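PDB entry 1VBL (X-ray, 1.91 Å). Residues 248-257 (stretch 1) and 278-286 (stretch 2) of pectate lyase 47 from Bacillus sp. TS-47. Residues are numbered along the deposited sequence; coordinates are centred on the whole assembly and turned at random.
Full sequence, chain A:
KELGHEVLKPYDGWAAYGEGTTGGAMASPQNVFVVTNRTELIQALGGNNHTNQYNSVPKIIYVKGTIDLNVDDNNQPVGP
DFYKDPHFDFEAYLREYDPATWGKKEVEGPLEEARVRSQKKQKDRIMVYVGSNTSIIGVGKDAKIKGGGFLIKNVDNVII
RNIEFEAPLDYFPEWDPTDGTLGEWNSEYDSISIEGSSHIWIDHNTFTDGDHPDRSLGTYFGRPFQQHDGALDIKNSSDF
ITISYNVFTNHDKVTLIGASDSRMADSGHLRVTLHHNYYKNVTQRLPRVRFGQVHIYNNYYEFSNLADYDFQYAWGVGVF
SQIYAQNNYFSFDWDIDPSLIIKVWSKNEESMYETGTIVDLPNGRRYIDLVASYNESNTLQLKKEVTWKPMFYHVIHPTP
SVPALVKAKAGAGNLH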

# COMPACT_ATOMS: atom_id res chain seq x y z
N PHE A 248 7.01 -6.10 0.66
CA PHE A 248 6.58 -5.20 -0.41
C PHE A 248 7.72 -5.28 -1.42
O PHE A 248 8.83 -4.84 -1.15
CB PHE A 248 6.44 -3.76 0.09
CG PHE A 248 5.41 -3.59 1.16
CD1 PHE A 248 5.77 -3.66 2.50
CD2 PHE A 248 4.07 -3.37 0.83
CE1 PHE A 248 4.81 -3.51 3.51
CE2 PHE A 248 3.11 -3.22 1.83
CZ PHE A 248 3.48 -3.29 3.17
N THR A 249 7.44 -5.86 -2.58
CA THR A 249 8.48 -6.00 -3.58
C THR A 249 7.95 -5.82 -5.00
O THR A 249 6.74 -5.93 -5.24
CB THR A 249 9.14 -7.41 -3.45
OG1 THR A 249 10.31 -7.48 -4.27
CG2 THR A 249 8.16 -8.49 -3.87
N ASN A 250 8.87 -5.53 -5.92
CA ASN A 250 8.55 -5.34 -7.33
C ASN A 250 7.28 -4.52 -7.53
O ASN A 250 6.27 -5.01 -8.04
CB ASN A 250 8.40 -6.70 -8.02
CG ASN A 250 9.65 -7.56 -7.88
OD1 ASN A 250 10.76 -7.05 -7.85
ND2 ASN A 250 9.46 -8.87 -7.82
N HIS A 251 7.36 -3.26 -7.13
CA HIS A 251 6.23 -2.35 -7.23
C HIS A 251 6.76 -0.92 -7.18
O HIS A 251 7.81 -0.66 -6.58
CB HIS A 251 5.28 -2.58 -6.06
CG HIS A 251 4.02 -1.78 -6.13
ND1 HIS A 251 2.96 -2.12 -6.94
CD2 HIS A 251 3.64 -0.65 -5.47
CE1 HIS A 251 1.98 -1.24 -6.78
NE2 HIS A 251 2.37 -0.34 -5.90
N ASP A 252 6.03 -0.00 -7.80
CA ASP A 252 6.44 1.39 -7.84
C ASP A 252 6.06 2.18 -6.57
O ASP A 252 6.89 2.37 -5.68
CB ASP A 252 5.84 2.05 -9.09
CG ASP A 252 6.18 3.52 -9.20
OD1 ASP A 252 7.06 3.99 -8.45
OD2 ASP A 252 5.55 4.22 -10.03
N LYS A 253 4.80 2.61 -6.50
CA LYS A 253 4.29 3.39 -5.37
C LYS A 253 3.70 2.47 -4.31
O LYS A 253 2.57 2.00 -4.43
CB LYS A 253 3.22 4.36 -5.87
CG LYS A 253 3.70 5.31 -6.96
CD LYS A 253 2.60 6.27 -7.37
CE LYS A 253 3.09 7.30 -8.38
NZ LYS A 253 3.37 6.71 -9.73
N VAL A 254 4.46 2.23 -3.25
CA VAL A 254 4.04 1.31 -2.20
C VAL A 254 2.97 1.77 -1.22
O VAL A 254 1.83 1.30 -1.27
CB VAL A 254 5.27 0.81 -1.39
CG1 VAL A 254 4.82 -0.18 -0.33
CG2 VAL A 254 6.27 0.17 -2.33
N THR A 255 3.32 2.69 -0.33
CA THR A 255 2.37 3.14 0.69
C THR A 255 2.22 4.64 0.89
O THR A 255 3.14 5.32 1.35
CB THR A 255 2.71 2.49 2.05
OG1 THR A 255 2.48 1.08 1.97
CG2 THR A 255 1.85 3.09 3.17
N LEU A 256 1.04 5.13 0.57
CA LEU A 256 0.71 6.53 0.74
C LEU A 256 -0.05 6.66 2.06
O LEU A 256 -0.94 5.86 2.34
CB LEU A 256 -0.17 6.99 -0.42
CG LEU A 256 -0.60 8.46 -0.49
CD1 LEU A 256 0.61 9.35 -0.69
CD2 LEU A 256 -1.58 8.63 -1.64
N ILE A 257 0.30 7.65 2.87
CA ILE A 257 -0.39 7.89 4.13
C ILE A 257 -0.78 9.37 4.08
O ILE A 257 0.04 10.25 4.34
CB ILE A 257 0.51 7.62 5.36
CG1 ILE A 257 0.90 6.13 5.38
CG2 ILE A 257 -0.23 7.99 6.65
CD1 ILE A 257 1.78 5.73 6.56
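Stretch 2 (278-286) YYKNVTQRL

The apolar centre of the contact gathers around Val-254. Its CG2 lies 3.6 Å from Val-282 CB and 3.4 Å from Leu-286 CD2, while its CG1 reaches Tyr-279 CE2 at 4.1 Å, meeting that ring at the edge and near its plane. Leu-286 points its CA-to-CB bond away from stretch 1, yet its chi angles (m, t) bring the end of the side chain back to Val-254. Phe-248 extends this buried group: its CD1 is 3.5 Å from Tyr-279 CE2, and the two rings have planes only 13° apart with centroids separated by 5.0 Å. The rings are therefore nearly parallel but slid apart, with little overlap. Matching chi1 values of -62° and -63° fit this arrangement, since Phe-248 and Tyr-279 are paired in the sheet and put their side chains on the same face. Val-282 also packs on backbone, its CG1 lying 3.4 Å from Phe-248 O.

The main chains run parallel and in constant register from Phe-248 and Tyr-279 to Lys-253 and Gln-284; beyond that the register slips by one, Thr-255 lying nearest Arg-285 (CA-CA 5.2 Å). CA atoms are 4.9 Å apart for Phe-248 and Tyr-279, 4.7 Å for Thr-249 and Lys-280, and 5.2 Å for Lys-253 and Gln-284. At the start of the ladder, Phe-248 N donates to Tyr-278 O (2.8 Å, 174°) and Lys-280 N to Phe-248 O (2.9 Å, 169°); one residue thus bonds to the two neighbours of Tyr-279, as parallel pairing requires. Both chains then turn a corner, stretch 1 at Asn-250 and Asp-252 and stretch 2 at Asn-281. Asn-250 (phi/psi 43/66) and Asn-281 (53/56) share a left-handed backbone conformation, so the chains bend in a similar way. Past the corner, Thr-283 N donates to His-251 O at 3.1 Å, but the 138° angle shows a bent bond. Straighter bonds return with Gln-284 N to Asp-252 O (3.0 Å, 161°), Val-254 N to Gln-284 O (3.1 Å, 169°) and Thr-255 N to Arg-285 O (2.8 Å, 162°).

Arg-285 has the largest area covered by the other stretch, 122 Å². Its side chain, extended beyond chi1, places the guanidinium between Leu-256 CD1 over one face and Lys-253 CD over the opposite face, with Lys-253 CD 3.6 Å from Arg-285 CZ. A water accepts from Arg-285 NH1 at 3.0 Å.

Side-chain polar groups complete the outer part of the contact. Thr-249 OG1 donates to Lys-280 O at 2.7 Å, and Gln-284 NE2 donates to Asp-252 OD1 at 2.9 Å with an angle of 165°. The other carboxylate oxygen, Asp-252 OD2, forms a salt bridge with Lys-253 NZ at 3.3 Å, so the acid links the next residue in its own chain to the glutamine of stretch 2. At the corner, a water donates to Asn-250 OD1 (2.7 Å) and accepts from Asn-281 ND2 (2.9 Å), joining the two asparagine side chains, which have similar chi angles.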

# COMPACT_ATOMS: atom_id res chain seq x y z
N TYR A 278 9.54 -5.89 4.93
CA TYR A 278 10.64 -6.13 4.01
C TYR A 278 10.34 -5.41 2.70
O TYR A 278 9.46 -5.83 1.95
CB TYR A 278 10.76 -7.64 3.78
CG TYR A 278 11.99 -8.15 3.06
CD1 TYR A 278 12.21 -9.52 2.95
CD2 TYR A 278 12.92 -7.28 2.49
CE1 TYR A 278 13.32 -10.02 2.28
CE2 TYR A 278 14.05 -7.78 1.81
CZ TYR A 278 14.24 -9.16 1.72
OH TYR A 278 15.33 -9.69 1.06
N TYR A 279 11.04 -4.30 2.44
CA TYR A 279 10.86 -3.56 1.20
C TYR A 279 12.01 -3.97 0.30
O TYR A 279 13.18 -3.71 0.60
CB TYR A 279 10.92 -2.04 1.45
CG TYR A 279 9.82 -1.53 2.34
CD1 TYR A 279 9.97 -1.52 3.73
CD2 TYR A 279 8.61 -1.08 1.81
CE1 TYR A 279 8.96 -1.07 4.56
CE2 TYR A 279 7.58 -0.64 2.63
CZ TYR A 279 7.76 -0.64 4.01
OH TYR A 279 6.76 -0.19 4.84
N LYS A 280 11.68 -4.63 -0.81
CA LYS A 280 12.69 -5.11 -1.73
C LYS A 280 12.43 -4.72 -3.18
O LYS A 280 11.42 -5.11 -3.77
CB LYS A 280 12.81 -6.63 -1.63
CG LYS A 280 13.85 -7.26 -2.56
CD LYS A 280 13.98 -8.75 -2.29
CE LYS A 280 14.97 -9.41 -3.25
NZ LYS A 280 16.33 -8.81 -3.17
N ASN A 281 13.35 -3.95 -3.73
CA ASN A 281 13.24 -3.51 -5.11
C ASN A 281 11.91 -2.84 -5.42
O ASN A 281 11.18 -3.26 -6.33
CB ASN A 281 13.50 -4.70 -6.04
CG ASN A 281 14.90 -5.27 -5.87
OD1 ASN A 281 15.84 -4.54 -5.56
ND2 ASN A 281 15.05 -6.58 -6.06
N VAL A 282 11.60 -1.80 -4.65
CA VAL A 282 10.40 -1.01 -4.86
C VAL A 282 10.91 0.40 -5.18
O VAL A 282 12.10 0.69 -5.00
CB VAL A 282 9.46 -1.01 -3.63
CG1 VAL A 282 8.78 -2.37 -3.52
CG2 VAL A 282 10.25 -0.70 -2.36
N THR A 283 10.04 1.28 -5.66
CA THR A 283 10.48 2.60 -6.07
C THR A 283 10.33 3.79 -5.13
O THR A 283 11.29 4.52 -4.90
CB THR A 283 9.81 2.97 -7.42
OG1 THR A 283 10.12 1.96 -8.39
CG2 THR A 283 10.31 4.32 -7.92
N GLN A 284 9.13 3.98 -4.59
CA GLN A 284 8.88 5.13 -3.73
C GLN A 284 7.74 4.93 -2.74
O GLN A 284 7.01 3.94 -2.81
CB GLN A 284 8.56 6.33 -4.63
CG GLN A 284 7.38 6.05 -5.56
CD GLN A 284 7.13 7.16 -6.56
OE1 GLN A 284 6.96 8.32 -6.18
NE2 GLN A 284 7.10 6.81 -7.84
N ARG A 285 7.60 5.89 -1.82
CA ARG A 285 6.55 5.88 -0.79
C ARG A 285 6.70 4.70 0.15
O ARG A 285 5.86 3.80 0.17
CB ARG A 285 5.17 5.82 -1.45
CG ARG A 285 4.88 6.97 -2.41
CD ARG A 285 3.47 6.86 -2.96
NE ARG A 285 3.12 7.99 -3.83
CZ ARG A 285 1.93 8.15 -4.40
NH1 ARG A 285 0.96 7.26 -4.20
NH2 ARG A 285 1.70 9.21 -5.17
N LEU A 286 7.76 4.72 0.97
CA LEU A 286 8.03 3.62 1.89
C LEU A 286 8.07 4.00 3.37
O LEU A 286 8.96 3.56 4.09
CB LEU A 286 9.36 2.97 1.51
CG LEU A 286 9.64 2.81 0.02
CD1 LEU A 286 11.01 2.16 -0.18
CD2 LEU A 286 8.55 1.96 -0.62
O HOH W 1 12.98 -8.35 -7.03
O HOH W 2 1.09 4.47 -2.99
O HOH W 3 4.28 -0.16 3.49